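Local coordinates for extracellular solute-binding protein, family 1 (Trichodesmium erythraeum IMS101, PDB 6G7N) that binds ferric iron through tyrosine side chains and probably delivers it, as a periplasmic solute-binding protein, to an ABC transporter, at residues N82-N87 with Y254-E259; V54-D59 with I249-Y254; N269-P272 with P278-S281; Q15-S20 with Q261-E266. One frame throughout, in Å; residues are numbered along the deposited sequence. Where two conformers were deposited one is given.

Contact 1: residues N82-N87 with Y254-E259; sequences NKIPAN and YLVSPE
Ile84 and Val256 meet through apolar side chains that cross at about a right angle. Val256 CG1 lies 3.7 Å from Ile84 CG1 and equally close to Ile84 CD1, so one methyl rests against the outer length of the isoleucine. Having CG1 anti to the carbonyl carbon (chi1 -57°) puts the long branch of Ile84 alongside that methyl. A second apolar touch uses the root of a charged chain: Lys83 CB is 3.9 Å from Val256 CG2, and the chain then bends at chi2 and carries its ammonium away. Lysine suits this edge because its methylenes pack while its charge leaves the interface. In the solute-binding protein fold the contact joins the end of helix 78-83 to the break between helices 245-255 and 258-266, and Phe98 of strand 96-108 touches both Ile84 and Val256. With an alanine here in place of Val256 both methyls go, which would probably open a gap beside Ile84 and thin the packing on Lys83. No hydrogen bond crosses between the segments; at the turn between the helices, Tyr254 O accepts from Ser257 N and, in its carbonyl plane, from Ser257 OG at 2.8 Å (C=O...donor angle 159°). Ser257 is the N-cap of helix 258-266, with a weak bond from Ala260 N to its OG.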
loop_
_atom_site.group_PDB
_atom_site.type_symbol
_atom_site.label_atom_id
_atom_site.label_comp_id
_atom_site.label_asym_id
_atom_site.label_seq_id
_atom_site.Cartn_x
_atom_site.Cartn_y
_atom_site.Cartn_z
ATOM N N ASN A 82 -11.043 -17.607 2.428
ATOM C CA ASN A 82 -12.378 -17.201 2.016
ATOM C C ASN A 82 -12.586 -15.676 2.154
ATOM O O ASN A 82 -13.200 -15.063 1.286
ATOM C CB ASN A 82 -13.454 -17.959 2.801
ATOM C CG ASN A 82 -14.834 -17.581 2.322
ATOM O OD1 ASN A 82 -15.127 -17.605 1.118
ATOM N ND2 ASN A 82 -15.675 -17.099 3.285
ATOM N N LYS A 83 -12.110 -15.108 3.245
ATOM C CA LYS A 83 -12.372 -13.709 3.522
ATOM C C LYS A 83 -11.427 -12.734 2.814
ATOM O O LYS A 83 -11.820 -11.587 2.585
ATOM C CB LYS A 83 -12.354 -13.441 5.037
ATOM C CG LYS A 83 -13.468 -14.169 5.793
ATOM C CD LYS A 83 -14.861 -13.691 5.424
ATOM C CE LYS A 83 -15.924 -14.370 6.249
ATOM N NZ LYS A 83 -17.283 -13.872 5.921
ATOM N N ILE A 84 -10.188 -13.144 2.525
ATOM C CA ILE A 84 -9.229 -12.253 1.856
ATOM C C ILE A 84 -9.273 -12.561 0.375
ATOM O O ILE A 84 -9.043 -13.702 -0.042
ATOM C CB ILE A 84 -7.826 -12.389 2.424
ATOM C CG1 ILE A 84 -7.816 -12.108 3.921
ATOM C CG2 ILE A 84 -6.879 -11.479 1.686
ATOM C CD1 ILE A 84 -6.498 -12.324 4.612
ATOM N N PRO A 85 -9.563 -11.544 -0.475
ATOM C CA PRO A 85 -9.556 -11.789 -1.907
ATOM C C PRO A 85 -8.238 -12.412 -2.366
ATOM O O PRO A 85 -7.171 -12.019 -1.902
ATOM C CB PRO A 85 -9.725 -10.363 -2.498
ATOM C CG PRO A 85 -10.405 -9.584 -1.422
ATOM C CD PRO A 85 -9.872 -10.138 -0.139
ATOM N N ALA A 86 -8.323 -13.345 -3.326
ATOM C CA ALA A 86 -7.135 -14.060 -3.771
ATOM C C ALA A 86 -6.023 -13.147 -4.260
ATOM O O ALA A 86 -4.848 -13.437 -4.061
ATOM C CB ALA A 86 -7.499 -15.052 -4.860
ATOM N N ASN A 87 -6.389 -12.045 -4.909
ATOM C CA ASN A 87 -5.395 -11.111 -5.437
ATOM C C ASN A 87 -4.616 -10.376 -4.360
ATOM O O ASN A 87 -3.587 -9.777 -4.667
ATOM C CB ASN A 87 -6.035 -10.125 -6.422
ATOM C CG ASN A 87 -7.146 -9.304 -5.806
ATOM O OD1 ASN A 87 -8.163 -9.877 -5.372
ATOM N ND2 ASN A 87 -6.974 -7.983 -5.729
ATOM N N TYR A 254 -8.428 -13.363 13.396
ATOM C CA TYR A 254 -9.161 -12.283 14.037
ATOM C C TYR A 254 -9.169 -11.015 13.183
ATOM O O TYR A 254 -10.184 -10.316 13.102
ATOM C CB TYR A 254 -8.564 -12.033 15.430
ATOM C CG TYR A 254 -9.041 -10.737 16.012
ATOM C CD1 TYR A 254 -10.339 -10.572 16.479
ATOM C CD2 TYR A 254 -8.208 -9.610 15.997
ATOM C CE1 TYR A 254 -10.771 -9.326 16.941
ATOM C CE2 TYR A 254 -8.635 -8.396 16.436
ATOM C CZ TYR A 254 -9.907 -8.245 16.895
ATOM O OH TYR A 254 -10.339 -6.985 17.270
ATOM N N LEU A 255 -8.050 -10.727 12.510
ATOM C CA LEU A 255 -7.956 -9.514 11.704
ATOM C C LEU A 255 -8.938 -9.435 10.550
ATOM O O LEU A 255 -9.197 -8.321 10.068
ATOM C CB LEU A 255 -6.540 -9.301 11.187
ATOM C CG LEU A 255 -5.479 -8.935 12.234
ATOM C CD1 LEU A 255 -4.129 -8.849 11.536
ATOM C CD2 LEU A 255 -5.794 -7.640 12.929
ATOM N N VAL A 256 -9.476 -10.572 10.085
ATOM C CA VAL A 256 -10.471 -10.531 9.015
ATOM C C VAL A 256 -11.899 -10.429 9.525
ATOM O O VAL A 256 -12.826 -10.339 8.718
ATOM C CB VAL A 256 -10.322 -11.656 7.979
ATOM C CG1 VAL A 256 -8.916 -11.649 7.391
ATOM C CG2 VAL A 256 -10.661 -13.025 8.538
ATOM N N SER A 257 -12.097 -10.446 10.846
ATOM C CA SER A 257 -13.435 -10.255 11.379
ATOM C C SER A 257 -13.955 -8.849 11.019
ATOM O O SER A 257 -13.171 -7.909 10.877
ATOM C CB SER A 257 -13.463 -10.470 12.892
ATOM O OG SER A 257 -12.758 -9.446 13.592
ATOM N N PRO A 258 -15.283 -8.662 10.945
ATOM C CA PRO A 258 -15.771 -7.325 10.581
ATOM C C PRO A 258 -15.325 -6.222 11.528
ATOM O O PRO A 258 -14.977 -5.135 11.084
ATOM C CB PRO A 258 -17.279 -7.509 10.540
ATOM C CG PRO A 258 -17.421 -8.949 10.121
ATOM C CD PRO A 258 -16.351 -9.669 10.886
ATOM N N GLU A 259 -15.353 -6.533 12.816
ATOM C CA GLU A 259 -14.950 -5.487 13.778
ATOM C C GLU A 259 -13.448 -5.077 13.653
ATOM O O GLU A 259 -13.084 -3.894 13.687
ATOM C CB GLU A 259 -15.309 -5.969 15.189
#

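Contact 2: residues V54-D59 with I249-Y254; sequences VFMTVD and IKFLEY
Val54 and Met56, alternate residues of strand 54-58, pack on helix 245-255 in a helix-on-sheet layer of the alpha/beta solute-binding fold; Val54 meets both Phe251 and Leu252, Met56 meets Phe251. The strand and helix segments run at 36° to each other with their axes 10.1 Å apart, a spacing that branched and aromatic side chains fill. The tightest approach is Val54 CG1 to Leu252 CD2, 4.0 Å, the two side chains sliding past each other in opposite directions. The other methyl, Val54 CG2, stands a little farther off, 4.3 Å from Phe251 CD2, and approaches the ring obliquely. Beta-branching suits valine to a strand, and here its two methyls also reach two successive helix residues. The looser side of the helix carries Lys250, on its exposed face, and Glu253, whose OE2 is bonded to Ser77 OG. Beyond Met56 the strand leaves the helix and enters the ligand pocket with Thr57 and Val58. Phe251 also meets Phe21 edge-to-face and touches Leu17, so helix 15-25 adds to the packing round its ring. Phe251 CG, anti to the backbone N (chi1 -174°), brings the ring edge against Met56, whose SD sits near the ring plane, 4.2 Å from Phe251 CE2.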
loop_
_atom_site.group_PDB
_atom_site.type_symbol
_atom_site.label_atom_id
_atom_site.label_comp_id
_atom_site.label_asym_id
_atom_site.label_seq_id
_atom_site.Cartn_x
_atom_site.Cartn_y
_atom_site.Cartn_z
ATOM N N VAL A 54 4.296 -12.955 14.573
ATOM C CA VAL A 54 3.617 -12.325 13.419
ATOM C C VAL A 54 4.463 -11.153 12.965
ATOM O O VAL A 54 4.966 -10.383 13.800
ATOM C CB VAL A 54 2.210 -11.835 13.808
ATOM C CG1 VAL A 54 1.547 -11.089 12.658
ATOM C CG2 VAL A 54 1.346 -12.992 14.260
ATOM N N PHE A 55 4.612 -11.012 11.652
ATOM C CA PHE A 55 5.292 -9.855 11.027
ATOM C C PHE A 55 4.223 -9.118 10.212
ATOM O O PHE A 55 3.536 -9.729 9.401
ATOM C CB PHE A 55 6.446 -10.323 10.124
ATOM C CG PHE A 55 7.010 -9.230 9.262
ATOM C CD1 PHE A 55 7.663 -8.144 9.831
ATOM C CD2 PHE A 55 6.831 -9.234 7.875
ATOM C CE1 PHE A 55 8.143 -7.118 9.060
ATOM C CE2 PHE A 55 7.357 -8.214 7.103
ATOM C CZ PHE A 55 8.009 -7.160 7.697
ATOM N N MET A 56 4.129 -7.804 10.426
ATOM C CA MET A 56 3.236 -6.950 9.640
ATOM C C MET A 56 3.961 -5.734 9.104
ATOM O O MET A 56 4.806 -5.129 9.788
ATOM C CB MET A 56 2.029 -6.482 10.446
ATOM C CG MET A 56 1.113 -7.606 10.836
ATOM S SD MET A 56 -0.422 -7.135 11.615
ATOM C CE MET A 56 -1.346 -6.632 10.183
ATOM N N THR A 57 3.603 -5.339 7.882
ATOM C CA THR A 57 4.203 -4.170 7.246
ATOM C C THR A 57 3.286 -3.681 6.157
ATOM O O THR A 57 2.177 -4.177 5.998
ATOM C CB THR A 57 5.638 -4.477 6.767
ATOM O OG1 THR A 57 6.335 -3.266 6.459
ATOM C CG2 THR A 57 5.660 -5.384 5.530
ATOM N N VAL A 58 3.728 -2.659 5.414
ATOM C CA VAL A 58 2.991 -2.191 4.236
ATOM C C VAL A 58 3.753 -2.486 2.958
ATOM O O VAL A 58 4.999 -2.480 2.931
ATOM C CB VAL A 58 2.542 -0.705 4.260
ATOM C CG1 VAL A 58 1.930 -0.368 5.607
ATOM C CG2 VAL A 58 3.681 0.245 3.965
ATOM N N ASP A 59 2.945 -2.738 1.932
ATOM C CA ASP A 59 3.325 -2.951 0.535
ATOM C C ASP A 59 3.660 -4.403 0.251
ATOM O O ASP A 59 4.542 -4.973 0.899
ATOM C CB ASP A 59 4.405 -1.962 0.022
ATOM C CG ASP A 59 4.280 -1.720 -1.454
ATOM O OD1 ASP A 59 4.516 -2.673 -2.222
ATOM O OD2 ASP A 59 3.882 -0.599 -1.824
ATOM N N ILE A 249 -1.771 -17.720 14.181
ATOM C CA ILE A 249 -2.870 -17.987 13.236
ATOM C C ILE A 249 -4.162 -17.372 13.759
ATOM O O ILE A 249 -4.927 -16.759 12.997
ATOM C CB ILE A 249 -3.008 -19.494 12.972
ATOM C CG1 ILE A 249 -1.759 -20.049 12.255
ATOM C CG2 ILE A 249 -4.274 -19.761 12.171
ATOM C CD1 ILE A 249 -1.706 -21.563 12.252
ATOM N N LYS A 250 -4.433 -17.529 15.069
ATOM C CA LYS A 250 -5.647 -16.916 15.645
ATOM C C LYS A 250 -5.658 -15.411 15.431
ATOM O O LYS A 250 -6.741 -14.821 15.196
ATOM C CB LYS A 250 -5.771 -17.228 17.135
ATOM C CG LYS A 250 -6.176 -18.661 17.460
ATOM C CD LYS A 250 -6.375 -18.856 18.964
ATOM C CE LYS A 250 -6.839 -20.272 19.320
ATOM N NZ LYS A 250 -7.146 -20.431 20.770
ATOM N N PHE A 251 -4.503 -14.773 15.556
ATOM C CA PHE A 251 -4.441 -13.332 15.354
ATOM C C PHE A 251 -4.755 -12.952 13.910
ATOM O O PHE A 251 -5.590 -12.045 13.690
ATOM C CB PHE A 251 -3.070 -12.807 15.782
ATOM C CG PHE A 251 -2.977 -11.305 15.733
ATOM C CD1 PHE A 251 -3.672 -10.525 16.637
ATOM C CD2 PHE A 251 -2.213 -10.662 14.774
ATOM C CE1 PHE A 251 -3.619 -9.139 16.607
ATOM C CE2 PHE A 251 -2.134 -9.276 14.738
ATOM C CZ PHE A 251 -2.829 -8.517 15.653
ATOM N N LEU A 252 -4.140 -13.624 12.945
ATOM C CA LEU A 252 -4.468 -13.316 11.548
ATOM C C LEU A 252 -5.943 -13.527 11.253
ATOM O O LEU A 252 -6.583 -12.716 10.566
ATOM C CB LEU A 252 -3.611 -14.133 10.587
ATOM C CG LEU A 252 -2.088 -13.952 10.679
ATOM C CD1 LEU A 252 -1.456 -14.636 9.495
ATOM C CD2 LEU A 252 -1.686 -12.463 10.758
ATOM N N GLU A 253 -6.504 -14.617 11.767
ATOM C CA GLU A 253 -7.927 -14.878 11.537
ATOM C C GLU A 253 -8.789 -13.800 12.189
ATOM O O GLU A 253 -9.788 -13.364 11.612
ATOM C CB GLU A 253 -8.299 -16.259 12.016
ATOM C CG GLU A 253 -7.705 -17.344 11.146
ATOM C CD GLU A 253 -8.015 -18.772 11.575
ATOM O OE1 GLU A 253 -8.328 -19.007 12.758
ATOM O OE2 GLU A 253 -7.866 -19.686 10.726
ATOM N N TYR A 254 -8.428 -13.363 13.396
ATOM C CA TYR A 254 -9.161 -12.283 14.037
ATOM C C TYR A 254 -9.169 -11.015 13.183
ATOM O O TYR A 254 -10.184 -10.316 13.102
ATOM C CB TYR A 254 -8.564 -12.033 15.430
ATOM C CG TYR A 254 -9.041 -10.737 16.012
ATOM C CD1 TYR A 254 -10.339 -10.572 16.479
ATOM C CD2 TYR A 254 -8.208 -9.610 15.997
ATOM C CE1 TYR A 254 -10.771 -9.326 16.941
ATOM C CE2 TYR A 254 -8.635 -8.396 16.436
ATOM C CZ TYR A 254 -9.907 -8.245 16.895
ATOM O OH TYR A 254 -10.339 -6.985 17.270
#

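Contact 3: residues N269-P272 with P278-S281; sequences NEYP and PIAS
A Schellman motif ends helix 258-266, and the chain leaving it forms a weakly bonded strand at about 271-272. Tyr271 and Pro272 there meet Ile279 of the following loop, and a water bridges the two backbones. Asn269, at positive phi (54°), is the C-prime residue; Glu270 N returns to Ser265 O and Asn269 N to Glu266 O. The apolar part centres on Ile279. Its CD1 lies 3.8 Å from Pro272 CD, the two side chains crossing at about a right angle, while Ile279 CG2 is 4.2 Å from Tyr271 CD1 and meets the ring obliquely. Chi1 of -56° sets the two branches of Ile279 apart, and the bend at chi2 (-49°) brings CD1 to the proline, a division suited to a beta-branched residue. The rigid ring of Pro272 offers an apolar surface without an N-H to satisfy; apart from these pairs, Pro272 CG rests against a carbonyl, 3.8 Å from Pro278 O. The Tyr271 ring also meets Phe289 edge-to-face.

The polar link is indirect. One water donates to Glu270 O at 2.8 Å and accepts from Ala280 N, also at 2.8 Å, joining two backbones whose groups do not bond to each other. Glu270 CB leaves the backbone away from the loop, and the carboxylate is bound elsewhere: OE2 forms a salt bridge with Arg101 and accepts from Asn268 ND2, both partners being ligand-pocket residues, and OE1 bonds to Ser99 and Ser234. The chemistry thus divides, apolar groups and a water holding the loop, while the buried carboxylate, gripped by several donors, probably positions Arg101 and Asn268 for the pocket.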
loop_
_atom_site.group_PDB
_atom_site.type_symbol
_atom_site.label_atom_id
_atom_site.label_comp_id
_atom_site.label_asym_id
_atom_site.label_seq_id
_atom_site.Cartn_x
_atom_site.Cartn_y
_atom_site.Cartn_z
ATOM N N ASN A 269 -7.088 5.205 7.398
ATOM C CA ASN A 269 -7.920 5.630 6.281
ATOM C C ASN A 269 -7.756 4.780 5.031
ATOM O O ASN A 269 -7.845 5.286 3.919
ATOM C CB ASN A 269 -7.703 7.114 5.958
ATOM C CG ASN A 269 -7.940 7.987 7.152
ATOM O OD1 ASN A 269 -9.023 7.997 7.712
ATOM N ND2 ASN A 269 -6.907 8.710 7.571
ATOM N N GLU A 270 -7.570 3.473 5.241
ATOM C CA GLU A 270 -7.491 2.466 4.189
ATOM C C GLU A 270 -8.857 1.784 4.013
ATOM O O GLU A 270 -9.773 1.962 4.834
ATOM C CB GLU A 270 -6.356 1.466 4.480
ATOM C CG GLU A 270 -5.006 2.123 4.347
ATOM C CD GLU A 270 -3.828 1.189 4.571
ATOM O OE1 GLU A 270 -3.797 0.072 3.969
ATOM O OE2 GLU A 270 -2.890 1.570 5.316
ATOM N N TYR A 271 -8.970 1.023 2.930
ATOM C CA TYR A 271 -10.162 0.224 2.677
ATOM C C TYR A 271 -10.012 -1.132 3.345
ATOM O O TYR A 271 -8.921 -1.692 3.398
ATOM C CB TYR A 271 -10.338 0.015 1.168
ATOM C CG TYR A 271 -10.535 1.280 0.361
ATOM C CD1 TYR A 271 -11.811 1.804 0.176
ATOM C CD2 TYR A 271 -9.475 1.975 -0.198
ATOM C CE1 TYR A 271 -12.012 2.987 -0.532
ATOM C CE2 TYR A 271 -9.672 3.172 -0.912
ATOM C CZ TYR A 271 -10.939 3.666 -1.068
ATOM O OH TYR A 271 -11.098 4.862 -1.773
ATOM N N PRO A 272 -11.121 -1.740 3.781
ATOM C CA PRO A 272 -11.079 -3.142 4.195
ATOM C C PRO A 272 -10.749 -4.033 3.035
ATOM O O PRO A 272 -10.984 -3.681 1.877
ATOM C CB PRO A 272 -12.523 -3.441 4.665
ATOM C CG PRO A 272 -13.135 -2.099 4.839
ATOM C CD PRO A 272 -12.498 -1.217 3.833
ATOM N N PRO A 278 -18.322 -2.230 5.916
ATOM C CA PRO A 278 -18.530 -0.842 5.515
ATOM C C PRO A 278 -17.226 -0.059 5.383
ATOM O O PRO A 278 -16.269 -0.279 6.131
ATOM C CB PRO A 278 -19.431 -0.275 6.619
ATOM C CG PRO A 278 -20.181 -1.483 7.084
ATOM C CD PRO A 278 -19.140 -2.578 7.091
ATOM N N ILE A 279 -17.244 0.878 4.448
ATOM C CA ILE A 279 -16.142 1.748 4.100
ATOM C C ILE A 279 -16.103 2.954 5.049
ATOM O O ILE A 279 -17.151 3.464 5.427
ATOM C CB ILE A 279 -16.373 2.253 2.624
ATOM C CG1 ILE A 279 -16.538 1.064 1.654
ATOM C CG2 ILE A 279 -15.263 3.170 2.152
ATOM C CD1 ILE A 279 -15.455 0.049 1.824
ATOM N N ALA A 280 -14.904 3.435 5.400
ATOM C CA ALA A 280 -14.764 4.648 6.224
ATOM C C ALA A 280 -15.553 5.824 5.655
ATOM O O ALA A 280 -15.556 6.058 4.423
ATOM C CB ALA A 280 -13.307 5.069 6.364
ATOM N N SER A 281 -16.146 6.616 6.540
ATOM C CA SER A 281 -16.929 7.760 6.090
ATOM C C SER A 281 -16.136 8.721 5.196
ATOM O O SER A 281 -16.675 9.239 4.216
ATOM C CB SER A 281 -17.510 8.509 7.284
ATOM O OG SER A 281 -18.350 7.647 8.025
HETATM O O HOH W 1 -12.570 1.810 5.236
#

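Contact 4: residues Q15-S20 with Q261-E266; sequences QALYDS and QKIFSE
The segments 15-20 and 261-266, of helices 15-25 and 258-266, run nearly antiparallel, at 154°, with axes 9.6 Å apart and the closest CA pair at Leu17 and Ile263. Both belong to the helical layer flanking the mixed sheet of this solute-binding fold, and the spacing suits the medium-sized apolar residues between them. Leu17 carries most of the join. Its CB faces Ile263 CG2 at 4.2 Å. Chi1 of -170° extends the chain across the interface, and in the conformer given Leu17 CD1 comes to 3.8 Å from Phe264 CB, meeting the root of that side chain, not its ring. At the exposed edge, Ala16 CB is 4.3 Å from Ile263 CD1; the small methyl lets the long branch of isoleucine lie over the helix. Leu17 also packs on Phe251, Tyr254 and Leu255 of helix 245-255. The Phe264 ring is engaged elsewhere: Arg9, a pocket residue, makes a cation-pi contact with it and donates to Phe264 O.

Two polar pairs stay on their own helices. Lys262 NZ forms a salt bridge with Glu266 OE1, on its syn side, one turn along; the other pair is Gln15 with Asp19. Gln261, by contrast, is buried and satisfied by backbone groups farther off: NE2 donates to Leu255 O and Phe98 O, and OE1 accepts from Val273 N and Val274 N. Gln261 O takes Ser265 N and, in the conformer given, Ser265 OG from opposite faces of its plane. Gln15 NE2 donates to Asp19 OD1 at 2.9 Å, reaching it from above the carboxylate plane with an N-H...acceptor angle of 161°.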
loop_
_atom_site.group_PDB
_atom_site.type_symbol
_atom_site.label_atom_id
_atom_site.label_comp_id
_atom_site.label_asym_id
_atom_site.label_seq_id
_atom_site.Cartn_x
_atom_site.Cartn_y
_atom_site.Cartn_z
ATOM N N GLN A 15 -4.556 -0.422 19.410
ATOM C CA GLN A 15 -4.676 -1.036 20.766
ATOM C C GLN A 15 -6.076 -1.622 21.055
ATOM O O GLN A 15 -6.196 -2.653 21.706
ATOM C CB GLN A 15 -4.293 -0.045 21.853
ATOM C CG GLN A 15 -4.099 -0.711 23.213
ATOM C CD GLN A 15 -2.954 -1.703 23.230
ATOM O OE1 GLN A 15 -1.871 -1.380 22.790
ATOM N NE2 GLN A 15 -3.195 -2.932 23.707
ATOM N N ALA A 16 -7.114 -1.035 20.451
ATOM C CA ALA A 16 -8.486 -1.596 20.572
ATOM C C ALA A 16 -8.601 -2.991 19.962
ATOM O O ALA A 16 -9.285 -3.853 20.485
ATOM C CB ALA A 16 -9.520 -0.665 19.950
ATOM N N LEU A 17 -7.898 -3.194 18.853
ATOM C CA LEU A 17 -7.887 -4.464 18.226
ATOM C C LEU A 17 -7.140 -5.487 19.110
ATOM O O LEU A 17 -7.635 -6.597 19.291
ATOM C CB LEU A 17 -7.273 -4.223 16.850
ATOM C CG LEU A 17 -7.320 -5.308 15.847
ATOM C CD1 LEU A 17 -7.322 -4.707 14.465
ATOM C CD2 LEU A 17 -6.098 -6.171 16.080
ATOM N N TYR A 18 -5.989 -5.098 19.666
ATOM C CA TYR A 18 -5.232 -6.051 20.464
ATOM C C TYR A 18 -6.052 -6.436 21.696
ATOM O O TYR A 18 -6.109 -7.589 22.056
ATOM C CB TYR A 18 -3.867 -5.491 20.891
ATOM C CG TYR A 18 -3.001 -4.944 19.770
ATOM C CD1 TYR A 18 -3.128 -5.353 18.441
ATOM C CD2 TYR A 18 -2.063 -3.967 20.060
ATOM C CE1 TYR A 18 -2.357 -4.798 17.441
ATOM C CE2 TYR A 18 -1.273 -3.408 19.075
ATOM C CZ TYR A 18 -1.427 -3.816 17.764
ATOM O OH TYR A 18 -0.662 -3.253 16.748
ATOM N N ASP A 19 -6.674 -5.450 22.331
ATOM C CA ASP A 19 -7.465 -5.716 23.536
ATOM C C ASP A 19 -8.672 -6.607 23.264
ATOM O O ASP A 19 -8.973 -7.483 24.057
ATOM C CB ASP A 19 -7.884 -4.392 24.170
ATOM C CG ASP A 19 -6.697 -3.613 24.800
ATOM O OD1 ASP A 19 -5.578 -4.154 24.874
ATOM O OD2 ASP A 19 -6.894 -2.458 25.149
ATOM N N SER A 20 -9.346 -6.408 22.139
ATOM C CA SER A 20 -10.449 -7.280 21.758
ATOM C C SER A 20 -9.967 -8.694 21.485
ATOM O O SER A 20 -10.600 -9.680 21.922
ATOM C CB SER A 20 -11.169 -6.696 20.562
ATOM O OG SER A 20 -12.200 -7.580 20.175
ATOM N N GLN A 261 -11.607 -5.555 10.938
ATOM C CA GLN A 261 -11.441 -4.917 9.647
ATOM C C GLN A 261 -11.728 -3.426 9.709
ATOM O O GLN A 261 -10.992 -2.612 9.139
ATOM C CB GLN A 261 -12.328 -5.596 8.582
ATOM C CG GLN A 261 -11.743 -6.905 8.067
ATOM C CD GLN A 261 -10.622 -6.607 7.105
ATOM O OE1 GLN A 261 -10.850 -6.096 5.995
ATOM N NE2 GLN A 261 -9.397 -6.888 7.534
ATOM N N LYS A 262 -12.798 -3.070 10.411
ATOM C CA LYS A 262 -13.125 -1.649 10.579
ATOM C C LYS A 262 -12.004 -0.917 11.320
ATOM O O LYS A 262 -11.521 0.133 10.865
ATOM C CB LYS A 262 -14.434 -1.500 11.325
ATOM C CG LYS A 262 -14.803 -0.062 11.646
ATOM C CD LYS A 262 -16.109 0.050 12.427
ATOM C CE LYS A 262 -16.422 1.475 12.860
ATOM N NZ LYS A 262 -16.588 2.380 11.705
ATOM N N ILE A 263 -11.600 -1.416 12.474
ATOM C CA ILE A 263 -10.627 -0.699 13.283
ATOM C C ILE A 263 -9.288 -0.598 12.555
ATOM O O ILE A 263 -8.681 0.484 12.520
ATOM C CB ILE A 263 -10.420 -1.408 14.629
ATOM C CG1 ILE A 263 -11.681 -1.340 15.499
ATOM C CG2 ILE A 263 -9.226 -0.817 15.372
ATOM C CD1 ILE A 263 -11.710 -2.324 16.647
ATOM N N PHE A 264 -8.838 -1.699 11.969
ATOM C CA PHE A 264 -7.524 -1.719 11.349
ATOM C C PHE A 264 -7.496 -0.831 10.114
ATOM O O PHE A 264 -6.531 -0.080 9.905
ATOM C CB PHE A 264 -7.148 -3.155 10.986
ATOM C CG PHE A 264 -5.770 -3.292 10.415
ATOM C CD1 PHE A 264 -4.633 -3.043 11.180
ATOM C CD2 PHE A 264 -5.600 -3.599 9.066
ATOM C CE1 PHE A 264 -3.373 -3.166 10.625
ATOM C CE2 PHE A 264 -4.344 -3.696 8.519
ATOM C CZ PHE A 264 -3.237 -3.495 9.307
ATOM N N SER A 265 -8.514 -0.930 9.261
ATOM C CA SER A 265 -8.514 -0.135 8.035
ATOM C C SER A 265 -8.675 1.347 8.358
ATOM O O SER A 265 -7.948 2.206 7.841
ATOM C CB SER A 265 -9.599 -0.631 7.063
ATOM O OG SER A 265 -9.483 -2.030 6.830
ATOM N N GLU A 266 -9.617 1.673 9.236
ATOM C CA GLU A 266 -9.903 3.057 9.535
ATOM C C GLU A 266 -8.773 3.752 10.255
ATOM O O GLU A 266 -8.613 4.968 10.094
ATOM C CB GLU A 266 -11.225 3.196 10.273
ATOM C CG GLU A 266 -12.383 2.816 9.366
ATOM C CD GLU A 266 -13.743 3.017 9.976
ATOM O OE1 GLU A 266 -13.858 3.510 11.133
ATOM O OE2 GLU A 266 -14.731 2.655 9.288
#

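Overall arrangement
Contacts 1, 2 and 4 form one packed region. Contacts 1 and 2 share Tyr254 on helix 245-255, and Leu255 CD1 lies 3.8 Å from Met56 CE; their centres are 11 Å apart. Leu17 of contact 4 packs on Leu255 and Phe251 and so joins both. Contact 3 continues contact 4 along the chain, and Pro272 of the one packs on Gln261 and Ser265 of the other. Contact 2 carries Thr57 and Val58 of the D-glutamic acid pocket, and the Phe264 side chain of contact 4 is about 8 Å from that ligand; Tyr271 of contact 3 is about 12 Å away. Of the iron-binding tyrosines, Tyr141 is touched by Val58 of contact 2, and Tyr197 by Asn269 and Glu270 of contact 3.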